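PDB 4I4C: UPF0255 protein frsA from Vibrio vulnificus, which probably hydrolyses carboxylic esters as a serine esterase of the alpha/beta-hydrolase clan, although its physiological role is not settled. Local coordinates for residues K169-I180 / A250-Y260. Sequence-based numbering, arbitrary orientation.
Sequences KQLEIPFEKGKI and AVLNELFSIPY
Ile173, on an edge strand of the sheet, meets the helix through both of its branches. Ile173 CD1 lies 3.9 Å from Val251 CG2, the two side chains crossing at about a right angle, and the same valine methyl also touches Ile180 CG2 at 3.7 Å. Glu254 slides past Ile173 in the opposite direction: its CG, anti to the backbone N (chi1 -175°), packs on the isoleucine, and the bend at chi2 (68°) folds the carboxylate so that Glu254 OE1 is 3.9 Å from Ile173 CG2. Ala250 offers a single methyl to two partners: its CB is 3.7 Å from Phe175 CD1, approaching that ring obliquely, and 4.0 Å from Ile180 CD1 on the paired strand. In the loop beyond the helix, Ile258 meets Leu171 tip to tip through their CD1 methyls. Lys169 closes the row over one face of Tyr260: Lys169 CE sits 3.7 Å from the ring centroid in a CH-pi contact, and the bend at chi4 (-78°) carries NZ to an off-centre cation-pi position. No hydrogen bond links the segments. In this alpha/beta-hydrolase packing, helix 246-254 lies across hairpin 167-175/178-186, Leu247 reaching Phe175 and Ile180, and Leu225 of strand 223-226 touching Leu171 and Val251.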
ATOM      1  N   LYS A 169     -16.559  -9.703  -2.735  1.00 33.74           N
ATOM      2  CA  LYS A 169     -17.067 -10.064  -1.417  1.00 37.09           C
ATOM      3  C   LYS A 169     -16.130  -9.586  -0.314  1.00 34.84           C
ATOM      4  O   LYS A 169     -14.915  -9.762  -0.394  1.00 32.27           O
ATOM      5  CB  LYS A 169     -17.240 -11.577  -1.307  1.00 34.59           C
ATOM      6  CG  LYS A 169     -18.188 -12.183  -2.324  1.00 40.52           C
ATOM      7  CD  LYS A 169     -18.113 -13.704  -2.262  1.00 39.79           C
ATOM      8  CE  LYS A 169     -18.915 -14.368  -3.371  1.00 48.90           C
ATOM      9  NZ  LYS A 169     -20.384 -14.388  -3.101  1.00 53.89           N
ATOM     10  N   GLN A 170     -16.696  -8.980   0.718  1.00 30.70           N
ATOM     11  CA  GLN A 170     -15.909  -8.617   1.882  1.00 35.43           C
ATOM     12  C   GLN A 170     -15.931  -9.778   2.889  1.00 39.90           C
ATOM     13  O   GLN A 170     -16.988 -10.148   3.390  1.00 51.67           O
ATOM     14  CB  GLN A 170     -16.440  -7.325   2.500  1.00 32.03           C
ATOM     15  CG  GLN A 170     -15.537  -6.715   3.571  1.00 33.65           C
ATOM     16  CD  GLN A 170     -16.154  -5.485   4.235  1.00 28.69           C
ATOM     17  OE1 GLN A 170     -17.132  -5.596   4.975  1.00 37.85           O
ATOM     18  NE2 GLN A 170     -15.583  -4.311   3.970  1.00 30.55           N
ATOM     19  N   LEU A 171     -14.768 -10.362   3.161  1.00 29.14           N
ATOM     20  CA  LEU A 171     -14.667 -11.458   4.119  1.00 29.53           C
ATOM     21  C   LEU A 171     -14.179 -10.981   5.491  1.00 31.75           C
ATOM     22  O   LEU A 171     -13.359 -10.061   5.599  1.00 30.53           O
ATOM     23  CB  LEU A 171     -13.733 -12.553   3.606  1.00 29.89           C
ATOM     24  CG  LEU A 171     -13.752 -12.795   2.097  1.00 34.62           C
ATOM     25  CD1 LEU A 171     -12.617 -13.729   1.689  1.00 37.52           C
ATOM     26  CD2 LEU A 171     -15.106 -13.332   1.630  1.00 37.55           C
ATOM     27  N   GLU A 172     -14.704 -11.611   6.535  1.00 31.00           N
ATOM     28  CA  GLU A 172     -14.264 -11.362   7.902  1.00 38.53           C
ATOM     29  C   GLU A 172     -13.808 -12.684   8.511  1.00 44.63           C
ATOM     30  O   GLU A 172     -14.609 -13.576   8.787  1.00 48.14           O
ATOM     31  CB  GLU A 172     -15.377 -10.730   8.740  1.00 35.88           C
ATOM     32  CG  GLU A 172     -15.743  -9.318   8.321  1.00 42.72           C
ATOM     33  CD  GLU A 172     -16.723  -8.639   9.272  1.00 45.14           C
ATOM     34  OE1 GLU A 172     -17.464  -9.344   9.994  1.00 44.92           O
ATOM     35  OE2 GLU A 172     -16.751  -7.389   9.295  1.00 47.38           O
ATOM     36  N   ILE A 173     -12.504 -12.786   8.716  1.00 41.78           N
ATOM     37  CA  ILE A 173     -11.865 -14.021   9.112  1.00 36.03           C
ATOM     38  C   ILE A 173     -11.352 -13.889  10.535  1.00 35.14           C
ATOM     39  O   ILE A 173     -10.420 -13.125  10.793  1.00 29.67           O
ATOM     40  CB  ILE A 173     -10.692 -14.300   8.180  1.00 33.16           C
ATOM     41  CG1 ILE A 173     -11.197 -14.375   6.738  1.00 39.23           C
ATOM     42  CG2 ILE A 173      -9.977 -15.580   8.585  1.00 35.05           C
ATOM     43  CD1 ILE A 173     -10.110 -14.335   5.703  1.00 36.06           C
ATOM     44  N   PRO A 174     -11.973 -14.619  11.474  1.00 38.05           N
ATOM     45  CA  PRO A 174     -11.501 -14.593  12.861  1.00 37.31           C
ATOM     46  C   PRO A 174     -10.023 -14.957  12.995  1.00 40.63           C
ATOM     47  O   PRO A 174      -9.528 -15.850  12.303  1.00 37.76           O
ATOM     48  CB  PRO A 174     -12.390 -15.635  13.561  1.00 37.46           C
ATOM     49  CG  PRO A 174     -13.115 -16.362  12.455  1.00 35.86           C
ATOM     50  CD  PRO A 174     -13.229 -15.375  11.343  1.00 31.69           C
ATOM     51  N   PHE A 175      -9.340 -14.237  13.881  1.00 38.39           N
ATOM     52  CA  PHE A 175      -7.936 -14.467  14.194  1.00 38.63           C
ATOM     53  C   PHE A 175      -7.623 -13.595  15.406  1.00 45.99           C
ATOM     54  O   PHE A 175      -7.770 -12.374  15.350  1.00 45.33           O
ATOM     55  CB  PHE A 175      -7.044 -14.096  12.994  1.00 36.31           C
ATOM     56  CG  PHE A 175      -5.560 -14.292  13.234  1.00 32.69           C
ATOM     57  CD1 PHE A 175      -5.009 -15.567  13.284  1.00 36.24           C
ATOM     58  CD2 PHE A 175      -4.720 -13.200  13.400  1.00 25.98           C
ATOM     59  CE1 PHE A 175      -3.642 -15.750  13.499  1.00 34.69           C
ATOM     60  CE2 PHE A 175      -3.356 -13.372  13.606  1.00 29.69           C
ATOM     61  CZ  PHE A 175      -2.819 -14.652  13.664  1.00 32.20           C
ATOM     62  N   GLU A 176      -7.232 -14.231  16.508  1.00 48.96           N
ATOM     63  CA  GLU A 176      -6.833 -13.526  17.733  1.00 57.45           C
ATOM     64  C   GLU A 176      -7.868 -12.542  18.286  1.00 63.41           C
ATOM     65  O   GLU A 176      -7.537 -11.389  18.573  1.00 65.11           O
ATOM     66  CB  GLU A 176      -5.501 -12.800  17.532  1.00 56.59           C
ATOM     67  CG  GLU A 176      -4.350 -13.708  17.146  1.00 60.85           C
ATOM     68  CD  GLU A 176      -3.010 -13.038  17.347  1.00 67.34           C
ATOM     69  OE1 GLU A 176      -2.518 -13.035  18.497  1.00 71.82           O
ATOM     70  OE2 GLU A 176      -2.453 -12.506  16.362  1.00 66.67           O
ATOM     71  N   LYS A 177      -9.111 -13.005  18.423  1.00 66.11           N
ATOM     72  CA  LYS A 177     -10.202 -12.234  19.044  1.00 66.76           C
ATOM     73  C   LYS A 177     -10.724 -11.044  18.226  1.00 58.36           C
ATOM     74  O   LYS A 177     -11.714 -10.409  18.595  1.00 64.39           O
ATOM     75  CB  LYS A 177      -9.829 -11.773  20.457  1.00 69.61           C
ATOM     76  CG  LYS A 177      -9.391 -12.881  21.400  1.00 67.90           C
ATOM     77  CD  LYS A 177      -9.556 -12.404  22.825  1.00 67.06           C
ATOM     78  CE  LYS A 177      -8.671 -13.147  23.789  1.00 67.59           C
ATOM     79  NZ  LYS A 177      -8.766 -12.482  25.114  1.00 67.60           N
ATOM     80  N   GLY A 178     -10.048 -10.734  17.131  1.00 42.20           N
ATOM     81  CA  GLY A 178     -10.569  -9.783  16.175  1.00 39.56           C
ATOM     82  C   GLY A 178     -10.887 -10.534  14.900  1.00 38.79           C
ATOM     83  O   GLY A 178     -10.801 -11.767  14.866  1.00 40.99           O
ATOM     84  N   LYS A 179     -11.258  -9.804  13.857  1.00 31.09           N
ATOM     85  CA  LYS A 179     -11.410 -10.396  12.528  1.00 32.55           C
ATOM     86  C   LYS A 179     -10.503  -9.688  11.533  1.00 33.56           C
ATOM     87  O   LYS A 179     -10.305  -8.469  11.600  1.00 36.08           O
ATOM     88  CB  LYS A 179     -12.852 -10.310  12.032  1.00 35.20           C
ATOM     89  CG  LYS A 179     -13.867 -11.010  12.916  1.00 47.26           C
ATOM     90  CD  LYS A 179     -15.277 -10.752  12.419  1.00 49.67           C
ATOM     91  CE  LYS A 179     -16.315 -11.064  13.484  1.00 49.80           C
ATOM     92  NZ  LYS A 179     -16.349 -12.508  13.812  1.00 43.36           N
ATOM     93  N   ILE A 180      -9.947 -10.465  10.616  1.00 25.71           N
ATOM     94  CA  ILE A 180      -9.214  -9.920   9.483  1.00 24.81           C
ATOM     95  C   ILE A 180     -10.223  -9.597   8.393  1.00 24.72           C
ATOM     96  O   ILE A 180     -11.005 -10.461   8.013  1.00 25.75           O
ATOM     97  CB  ILE A 180      -8.226 -10.955   8.940  1.00 26.86           C
ATOM     98  CG1 ILE A 180      -7.081 -11.159   9.937  1.00 24.63           C
ATOM     99  CG2 ILE A 180      -7.716 -10.533   7.566  1.00 18.62           C
ATOM    100  CD1 ILE A 180      -6.180 -12.355   9.593  1.00 25.09           C
ATOM    101  N   ALA A 250      -3.154 -16.722   8.056  1.00 21.04           N
ATOM    102  CA  ALA A 250      -4.508 -17.025   8.503  1.00 22.41           C
ATOM    103  C   ALA A 250      -5.480 -16.903   7.344  1.00 21.21           C
ATOM    104  O   ALA A 250      -6.411 -17.697   7.228  1.00 23.01           O
ATOM    105  CB  ALA A 250      -4.929 -16.107   9.663  1.00 23.80           C
ATOM    106  N   VAL A 251      -5.275 -15.907   6.490  1.00 20.15           N
ATOM    107  CA  VAL A 251      -6.121 -15.754   5.312  1.00 25.21           C
ATOM    108  C   VAL A 251      -5.872 -16.928   4.357  1.00 28.29           C
ATOM    109  O   VAL A 251      -6.806 -17.452   3.746  1.00 27.56           O
ATOM    110  CB  VAL A 251      -5.886 -14.408   4.586  1.00 18.79           C
ATOM    111  CG1 VAL A 251      -6.609 -14.394   3.258  1.00 25.67           C
ATOM    112  CG2 VAL A 251      -6.361 -13.226   5.442  1.00 18.59           C
ATOM    113  N   LEU A 252      -4.613 -17.351   4.242  1.00 26.35           N
ATOM    114  CA  LEU A 252      -4.273 -18.518   3.422  1.00 26.26           C
ATOM    115  C   LEU A 252      -4.961 -19.777   3.955  1.00 26.34           C
ATOM    116  O   LEU A 252      -5.605 -20.515   3.201  1.00 28.42           O
ATOM    117  CB  LEU A 252      -2.755 -18.720   3.351  1.00 25.00           C
ATOM    118  CG  LEU A 252      -2.192 -19.958   2.638  1.00 29.21           C
ATOM    119  CD1 LEU A 252      -2.575 -19.998   1.166  1.00 27.43           C
ATOM    120  CD2 LEU A 252      -0.674 -20.016   2.794  1.00 27.19           C
ATOM    121  N   ASN A 253      -4.847 -20.005   5.260  1.00 24.64           N
ATOM    122  CA  ASN A 253      -5.471 -21.171   5.876  1.00 33.91           C
ATOM    123  C   ASN A 253      -6.989 -21.150   5.789  1.00 33.77           C
ATOM    124  O   ASN A 253      -7.634 -22.193   5.874  1.00 40.57           O
ATOM    125  CB  ASN A 253      -5.032 -21.315   7.334  1.00 43.00           C
ATOM    126  CG  ASN A 253      -3.559 -21.632   7.465  1.00 47.10           C
ATOM    127  OD1 ASN A 253      -2.932 -22.135   6.528  1.00 45.79           O
ATOM    128  ND2 ASN A 253      -2.994 -21.338   8.632  1.00 49.63           N
ATOM    129  N   GLU A 254      -7.557 -19.958   5.621  1.00 27.11           N
ATOM    130  CA  GLU A 254      -9.000 -19.816   5.484  1.00 31.31           C
ATOM    131  C   GLU A 254      -9.518 -20.180   4.074  1.00 37.89           C
ATOM    132  O   GLU A 254     -10.694 -20.533   3.909  1.00 33.37           O
ATOM    133  CB  GLU A 254      -9.432 -18.395   5.865  1.00 30.04           C
ATOM    134  CG  GLU A 254     -10.939 -18.183   5.858  1.00 40.58           C
ATOM    135  CD  GLU A 254     -11.634 -18.950   6.963  1.00 48.22           C
ATOM    136  OE1 GLU A 254     -10.960 -19.286   7.959  1.00 50.17           O
ATOM    137  OE2 GLU A 254     -12.851 -19.213   6.838  1.00 54.68           O
ATOM    138  N   LEU A 255      -8.651 -20.106   3.065  1.00 23.22           N
ATOM    139  CA  LEU A 255      -9.083 -20.368   1.685  1.00 34.63           C
ATOM    140  C   LEU A 255      -9.660 -21.777   1.470  1.00 35.54           C
ATOM    141  O   LEU A 255     -10.404 -22.008   0.510  1.00 39.96           O
ATOM    142  CB  LEU A 255      -7.951 -20.095   0.688  1.00 28.45           C
ATOM    143  CG  LEU A 255      -7.462 -18.643   0.589  1.00 30.51           C
ATOM    144  CD1 LEU A 255      -6.380 -18.514  -0.475  1.00 28.41           C
ATOM    145  CD2 LEU A 255      -8.611 -17.679   0.310  1.00 25.54           C
ATOM    146  N   PHE A 256      -9.319 -22.707   2.360  1.00 35.04           N
ATOM    147  CA  PHE A 256      -9.876 -24.058   2.307  1.00 39.28           C
ATOM    148  C   PHE A 256     -11.385 -24.045   2.471  1.00 40.14           C
ATOM    149  O   PHE A 256     -12.086 -24.867   1.883  1.00 39.07           O
ATOM    150  CB  PHE A 256      -9.280 -24.951   3.401  1.00 46.45           C
ATOM    151  CG  PHE A 256      -7.820 -25.235   3.227  1.00 53.23           C
ATOM    152  CD1 PHE A 256      -7.374 -26.037   2.185  1.00 50.91           C
ATOM    153  CD2 PHE A 256      -6.892 -24.716   4.117  1.00 60.23           C
ATOM    154  CE1 PHE A 256      -6.026 -26.307   2.024  1.00 52.34           C
ATOM    155  CE2 PHE A 256      -5.538 -24.983   3.963  1.00 63.21           C
ATOM    156  CZ  PHE A 256      -5.106 -25.782   2.915  1.00 58.35           C
ATOM    157  N   SER A 257     -11.876 -23.123   3.294  1.00 31.25           N
ATOM    158  CA  SER A 257     -13.299 -23.043   3.593  1.00 37.02           C
ATOM    159  C   SER A 257     -14.018 -22.134   2.609  1.00 44.32           C
ATOM    160  O   SER A 257     -15.241 -21.985   2.662  1.00 44.60           O
ATOM    161  CB  SER A 257     -13.508 -22.526   5.015  1.00 45.27           C
ATOM    162  OG  SER A 257     -12.846 -23.360   5.947  1.00 53.43           O
ATOM    163  N   ILE A 258     -13.257 -21.512   1.716  1.00 38.01           N
ATOM    164  CA  ILE A 258     -13.861 -20.648   0.715  1.00 35.76           C
ATOM    165  C   ILE A 258     -13.923 -21.384  -0.615  1.00 37.89           C
ATOM    166  O   ILE A 258     -12.894 -21.611  -1.259  1.00 27.94           O
ATOM    167  CB  ILE A 258     -13.109 -19.314   0.583  1.00 34.64           C
ATOM    168  CG1 ILE A 258     -13.073 -18.609   1.939  1.00 31.23           C
ATOM    169  CG2 ILE A 258     -13.779 -18.425  -0.462  1.00 30.69           C
ATOM    170  CD1 ILE A 258     -12.266 -17.357   1.935  1.00 30.51           C
ATOM    171  N   PRO A 259     -15.135 -21.788  -1.019  1.00 35.21           N
ATOM    172  CA  PRO A 259     -15.291 -22.602  -2.224  1.00 37.21           C
ATOM    173  C   PRO A 259     -15.187 -21.789  -3.511  1.00 32.66           C
ATOM    174  O   PRO A 259     -15.063 -22.391  -4.578  1.00 38.71           O
ATOM    175  CB  PRO A 259     -16.700 -23.178  -2.064  1.00 38.43           C
ATOM    176  CG  PRO A 259     -17.429 -22.132  -1.296  1.00 43.41           C
ATOM    177  CD  PRO A 259     -16.426 -21.513  -0.364  1.00 40.03           C
ATOM    178  N   TYR A 260     -15.242 -20.457  -3.424  1.00 29.97           N
ATOM    179  CA  TYR A 260     -15.132 -19.629  -4.626  1.00 32.74           C
ATOM    180  C   TYR A 260     -13.710 -19.636  -5.209  1.00 35.59           C
ATOM    181  O   TYR A 260     -13.508 -19.299  -6.377  1.00 30.53           O
ATOM    182  CB  TYR A 260     -15.591 -18.192  -4.362  1.00 34.94           C
ATOM    183  CG  TYR A 260     -16.972 -18.074  -3.739  1.00 41.48           C
ATOM    184  CD1 TYR A 260     -18.116 -18.408  -4.459  1.00 46.47           C
ATOM    185  CD2 TYR A 260     -17.130 -17.621  -2.431  1.00 41.61           C
ATOM    186  CE1 TYR A 260     -19.377 -18.302  -3.888  1.00 51.61           C
ATOM    187  CE2 TYR A 260     -18.386 -17.510  -1.852  1.00 50.09           C
ATOM    188  CZ  TYR A 260     -19.506 -17.851  -2.586  1.00 54.96           C
ATOM    189  OH  TYR A 260     -20.758 -17.735  -2.017  1.00 57.80           O
TER